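Local coordinates for protein free methionine-R-sulfoxide reductase (Saccharomyces cerevisiae, PDB 1F5M) that reduces the R-enantiomer of free methionine sulfoxide to methionine at the expense of thioredoxin and takes part in protection against oxidative stress, at residues V71-A74 with L80-G83; V135-I138 with T144-V147. All blocks are in the same frame, centred on the assembly; numbering follows the deposited sequence.

Interaction 1: V71-A74 with L80-G83; sequences VTQA and LILG
Val71 and Ile81 form an antiparallel hydrogen-bonded pair. Val71 N donates to Ile81 O at 2.9 Å. Ile81 N returns a nearly straight bond to Val71 O at 2.7 Å, with 172° at the hydrogen. The same Val71 O also takes a CA-H...O contact from Leu80 CA at 3.4 Å. The Val71 side chain lies on the same face of the sheet as Ile81. Its CG2 stands 3.7 Å from Ile81 O, and the group also packs on Trp42 and Leu46 of helix 42-59.

Thr72 pairs with Leu80 as a non-hydrogen-bonded pair on the other face. Leu80 CD2 lies 4.0 Å from Thr72 OG1, the two side chains meeting at a slant. The hydroxyl has its polar partner in Thr144 O. Beyond Leu80, that face is covered by Phe96 and helix 99-107.

Gln73 has left the strand. CG is anti to the backbone N (chi1 177°) and the chain runs on extended. The contact with the end of Ile81 is carried by Gln73 CB and Gln73 CG, 3.3 Å and 3.4 Å from Ile81 CD1. This is the turn end of the beta hairpin formed by strands 64-72 and 79-85, in the antiparallel sheet of the GAF domain.

Interaction 2: V135-I138 with T144-V147; sequences VPII and TLGV
Ile137 is bonded to 144-147 through both of its backbone polar atoms. Its N donates to Gly146 O in a nearly straight bond of 2.7 Å. Its O accepts from Leu145 N at 2.8 Å. Thr144 CA adds a CA-H...O contact to that oxygen.

The Ile137 side chain packs on the carbonyl group of Gly146, with Ile137 CB 3.5 Å from Gly146 O. CG1 is anti to the carbonyl carbon of its own residue (chi1 -64°), and this branch places Ile137 CD1 4.0 Å from Gly146 C. Ile137 CG2 meets Leu145 CB at 4.1 Å, the two side chains crossing at about a right angle. Cut back to an alanine, this side chain loses CG1, CG2 and CD1, which is likely to open a gap beside the Gly146 carbonyl and leave Leu145 CB without its CG2 neighbour.

The pairing slips by one residue between Ile137 and Ile138. This is a beta bulge in the hairpin of strands 131-138 and 144-152. Leu145 is the extra residue, on strand 144-152. Ile137 pairs with Gly146, while Ile138 pairs with Thr144, its CD1 4.0 Å from Thr144 OG1. Gly146 N, next to the extra residue, is buried and has no partner in the model. At the other end, Val147 CG1 packs 4.1 Å from Pro136 CA.

Further out, helix 160-176 covers the Ile137 face. Ala170 touches Ile137, and Asn174 touches Leu145. On the face of Ile138 and Thr144, the Thr144 hydroxyl is hydrogen-bonded to Ala105 O.

In the fold
Interactions 1 and 2 each join the strands of a hairpin in one antiparallel sheet, with centres 10 Å apart. They meet where strand 64-72 runs beside strand 144-152. Thr72 makes the junction. Its OG1 lies 2.7 Å from Thr144 O and its N 2.8 Å from Leu145 O, both hydrogen bonds. Val71 CB packs 3.8 Å from Leu145 O. Phe179 touches both Val71 and Leu145. On the other face from Phe179, helix 99-107 bridges the two: Ala105 touches Leu80 of interaction 1 and also serves interaction 2. Asn41 of the second subunit packs on Ile81 of interaction 1. No other protein chain of the assembly touches interaction 2.

Interaction 1: V71-A74 with L80-G83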
ATOM      1  N   VAL B  71      -4.266  11.937   0.169  1.00 21.94           N
ATOM      2  CA  VAL B  71      -5.669  12.282   0.273  1.00 25.97           C
ATOM      3  C   VAL B  71      -5.708  13.544   1.093  1.00 26.68           C
ATOM      4  O   VAL B  71      -4.859  13.769   1.948  1.00 27.00           O
ATOM      5  CB  VAL B  71      -6.488  11.164   0.989  1.00 25.66           C
ATOM      6  CG1 VAL B  71      -6.365   9.817   0.210  1.00 28.02           C
ATOM      7  CG2 VAL B  71      -5.978  11.011   2.420  1.00 29.26           C
ATOM      8  N   THR B  72      -6.693  14.373   0.819  1.00 30.55           N
ATOM      9  CA  THR B  72      -6.793  15.648   1.505  1.00 32.16           C
ATOM     10  C   THR B  72      -7.118  15.388   2.962  1.00 33.47           C
ATOM     11  O   THR B  72      -8.034  14.630   3.282  1.00 31.37           O
ATOM     12  CB  THR B  72      -7.862  16.539   0.821  1.00 32.70           C
ATOM     13  OG1 THR B  72      -7.517  16.684  -0.563  1.00 33.46           O
ATOM     14  CG2 THR B  72      -7.922  17.942   1.461  1.00 32.54           C
ATOM     15  N   GLN B  73      -6.309  15.967   3.839  1.00 36.18           N
ATOM     16  CA  GLN B  73      -6.530  15.812   5.264  1.00 41.03           C
ATOM     17  C   GLN B  73      -7.919  16.366   5.583  1.00 43.31           C
ATOM     18  O   GLN B  73      -8.267  17.474   5.148  1.00 43.47           O
ATOM     19  CB  GLN B  73      -5.478  16.588   6.055  1.00 41.11           C
ATOM     20  CG  GLN B  73      -5.704  16.507   7.558  1.00 45.66           C
ATOM     21  CD  GLN B  73      -4.730  17.367   8.346  1.00 48.85           C
ATOM     22  OE1 GLN B  73      -4.269  18.417   7.867  1.00 49.39           O
ATOM     23  NE2 GLN B  73      -4.424  16.943   9.573  1.00 51.41           N
ATOM     24  N   ALA B  74      -8.716  15.595   6.320  1.00 45.29           N
ATOM     25  CA  ALA B  74     -10.060  16.043   6.694  1.00 48.69           C
ATOM     26  C   ALA B  74      -9.928  17.334   7.505  1.00 50.23           C
ATOM     27  O   ALA B  74     -10.582  18.341   7.223  1.00 51.48           O
ATOM     28  CB  ALA B  74     -10.758  14.979   7.525  1.00 48.25           C
ATOM     29  N   LEU B  80      -2.310  17.464   1.974  1.00 27.04           N
ATOM     30  CA  LEU B  80      -2.408  16.075   1.490  1.00 25.70           C
ATOM     31  C   LEU B  80      -1.679  15.177   2.488  1.00 24.66           C
ATOM     32  O   LEU B  80      -0.571  15.497   2.908  1.00 25.45           O
ATOM     33  CB  LEU B  80      -1.716  15.920   0.137  1.00 28.13           C
ATOM     34  CG  LEU B  80      -2.349  16.608  -1.082  1.00 28.27           C
ATOM     35  CD1 LEU B  80      -1.341  16.515  -2.262  1.00 30.16           C
ATOM     36  CD2 LEU B  80      -3.659  15.918  -1.455  1.00 26.25           C
ATOM     37  N   ILE B  81      -2.297  14.072   2.853  1.00 24.07           N
ATOM     38  CA  ILE B  81      -1.694  13.104   3.785  1.00 24.69           C
ATOM     39  C   ILE B  81      -1.447  11.809   2.990  1.00 22.95           C
ATOM     40  O   ILE B  81      -2.314  11.374   2.210  1.00 22.51           O
ATOM     41  CB  ILE B  81      -2.638  12.728   4.910  1.00 27.10           C
ATOM     42  CG1 ILE B  81      -3.241  13.980   5.530  1.00 30.98           C
ATOM     43  CG2 ILE B  81      -1.899  11.972   5.991  1.00 27.45           C
ATOM     44  CD1 ILE B  81      -4.208  13.599   6.641  1.00 38.99           C
ATOM     45  N   LEU B  82      -0.291  11.196   3.226  1.00 20.53           N
ATOM     46  CA  LEU B  82       0.113   9.945   2.556  1.00 22.43           C
ATOM     47  C   LEU B  82      -0.944   8.840   2.734  1.00 22.53           C
ATOM     48  O   LEU B  82      -1.356   8.557   3.872  1.00 21.66           O
ATOM     49  CB  LEU B  82       1.426   9.436   3.166  1.00 21.22           C
ATOM     50  CG  LEU B  82       2.446   8.675   2.292  1.00 24.97           C
ATOM     51  CD1 LEU B  82       3.201   7.682   3.143  1.00 21.92           C
ATOM     52  CD2 LEU B  82       1.823   8.035   1.134  1.00 17.28           C
ATOM     53  N   GLY B  83      -1.354   8.228   1.607  1.00 21.60           N
ATOM     54  CA  GLY B  83      -2.326   7.142   1.586  1.00 20.42           C
ATOM     55  C   GLY B  83      -1.632   5.891   1.056  1.00 22.36           C
ATOM     56  O   GLY B  83      -0.393   5.867   0.980  1.00 22.32           O
TER

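Interaction 2: V135-I138 with T144-V147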
ATOM      1  N   VAL B 135      -2.389  12.908 -10.907  1.00 20.22           N
ATOM      2  CA  VAL B 135      -3.759  13.149 -11.318  1.00 21.21           C
ATOM      3  C   VAL B 135      -4.652  13.421 -10.101  1.00 22.45           C
ATOM      4  O   VAL B 135      -4.789  12.569  -9.168  1.00 23.15           O
ATOM      5  CB  VAL B 135      -4.291  11.929 -12.107  1.00 19.37           C
ATOM      6  CG1 VAL B 135      -5.747  12.120 -12.533  1.00 17.18           C
ATOM      7  CG2 VAL B 135      -3.404  11.657 -13.300  1.00 17.23           C
ATOM      8  N   PRO B 136      -5.279  14.604 -10.064  1.00 23.84           N
ATOM      9  CA  PRO B 136      -6.148  14.899  -8.905  1.00 24.55           C
ATOM     10  C   PRO B 136      -7.525  14.210  -8.935  1.00 24.23           C
ATOM     11  O   PRO B 136      -8.147  14.060  -9.988  1.00 23.71           O
ATOM     12  CB  PRO B 136      -6.257  16.415  -8.944  1.00 23.54           C
ATOM     13  CG  PRO B 136      -6.293  16.688 -10.389  1.00 22.18           C
ATOM     14  CD  PRO B 136      -5.254  15.736 -11.009  1.00 21.81           C
ATOM     15  N   ILE B 137      -7.978  13.745  -7.761  1.00 25.44           N
ATOM     16  CA  ILE B 137      -9.257  13.075  -7.630  1.00 24.74           C
ATOM     17  C   ILE B 137     -10.220  14.170  -7.203  1.00 26.19           C
ATOM     18  O   ILE B 137      -9.996  14.824  -6.190  1.00 27.01           O
ATOM     19  CB  ILE B 137      -9.154  11.960  -6.563  1.00 25.64           C
ATOM     20  CG1 ILE B 137      -8.153  10.890  -7.056  1.00 26.44           C
ATOM     21  CG2 ILE B 137     -10.493  11.340  -6.307  1.00 23.51           C
ATOM     22  CD1 ILE B 137      -7.612  10.034  -5.919  1.00 28.91           C
ATOM     23  N   ILE B 138     -11.294  14.363  -7.969  1.00 28.59           N
ATOM     24  CA  ILE B 138     -12.240  15.458  -7.692  1.00 30.70           C
ATOM     25  C   ILE B 138     -13.595  15.030  -7.165  1.00 28.83           C
ATOM     26  O   ILE B 138     -14.158  14.050  -7.637  1.00 29.22           O
ATOM     27  CB  ILE B 138     -12.459  16.302  -8.990  1.00 31.29           C
ATOM     28  CG1 ILE B 138     -11.098  16.724  -9.566  1.00 29.68           C
ATOM     29  CG2 ILE B 138     -13.379  17.488  -8.695  1.00 29.66           C
ATOM     30  CD1 ILE B 138     -10.309  17.630  -8.647  1.00 32.94           C
ATOM     31  N   THR B 144     -10.689  18.979  -4.442  1.00 26.38           N
ATOM     32  CA  THR B 144      -9.670  17.907  -4.521  1.00 25.96           C
ATOM     33  C   THR B 144      -9.787  16.949  -3.299  1.00 25.19           C
ATOM     34  O   THR B 144      -9.612  17.369  -2.152  1.00 25.52           O
ATOM     35  CB  THR B 144      -8.263  18.521  -4.526  1.00 26.55           C
ATOM     36  OG1 THR B 144      -8.113  19.334  -5.712  1.00 28.32           O
ATOM     37  CG2 THR B 144      -7.184  17.420  -4.454  1.00 25.92           C
ATOM     38  N   LEU B 145     -10.098  15.684  -3.550  1.00 23.40           N
ATOM     39  CA  LEU B 145     -10.221  14.678  -2.472  1.00 24.14           C
ATOM     40  C   LEU B 145      -8.841  14.061  -2.173  1.00 25.51           C
ATOM     41  O   LEU B 145      -8.558  13.588  -1.064  1.00 26.03           O
ATOM     42  CB  LEU B 145     -11.207  13.599  -2.928  1.00 21.90           C
ATOM     43  CG  LEU B 145     -12.663  14.062  -3.098  1.00 25.63           C
ATOM     44  CD1 LEU B 145     -13.569  12.889  -3.504  1.00 25.67           C
ATOM     45  CD2 LEU B 145     -13.128  14.633  -1.778  1.00 24.43           C
ATOM     46  N   GLY B 146      -7.990  14.064  -3.200  1.00 27.09           N
ATOM     47  CA  GLY B 146      -6.642  13.533  -3.087  1.00 24.39           C
ATOM     48  C   GLY B 146      -6.018  13.448  -4.472  1.00 23.47           C
ATOM     49  O   GLY B 146      -6.564  13.971  -5.452  1.00 22.12           O
ATOM     50  N   VAL B 147      -4.867  12.792  -4.580  1.00 23.17           N
ATOM     51  CA  VAL B 147      -4.231  12.659  -5.882  1.00 22.48           C
ATOM     52  C   VAL B 147      -3.737  11.249  -6.096  1.00 22.40           C
ATOM     53  O   VAL B 147      -3.541  10.480  -5.136  1.00 22.50           O
ATOM     54  CB  VAL B 147      -2.992  13.572  -6.046  1.00 22.93           C
ATOM     55  CG1 VAL B 147      -3.359  15.045  -5.844  1.00 25.42           C
ATOM     56  CG2 VAL B 147      -1.918  13.153  -5.052  1.00 24.19           C
TER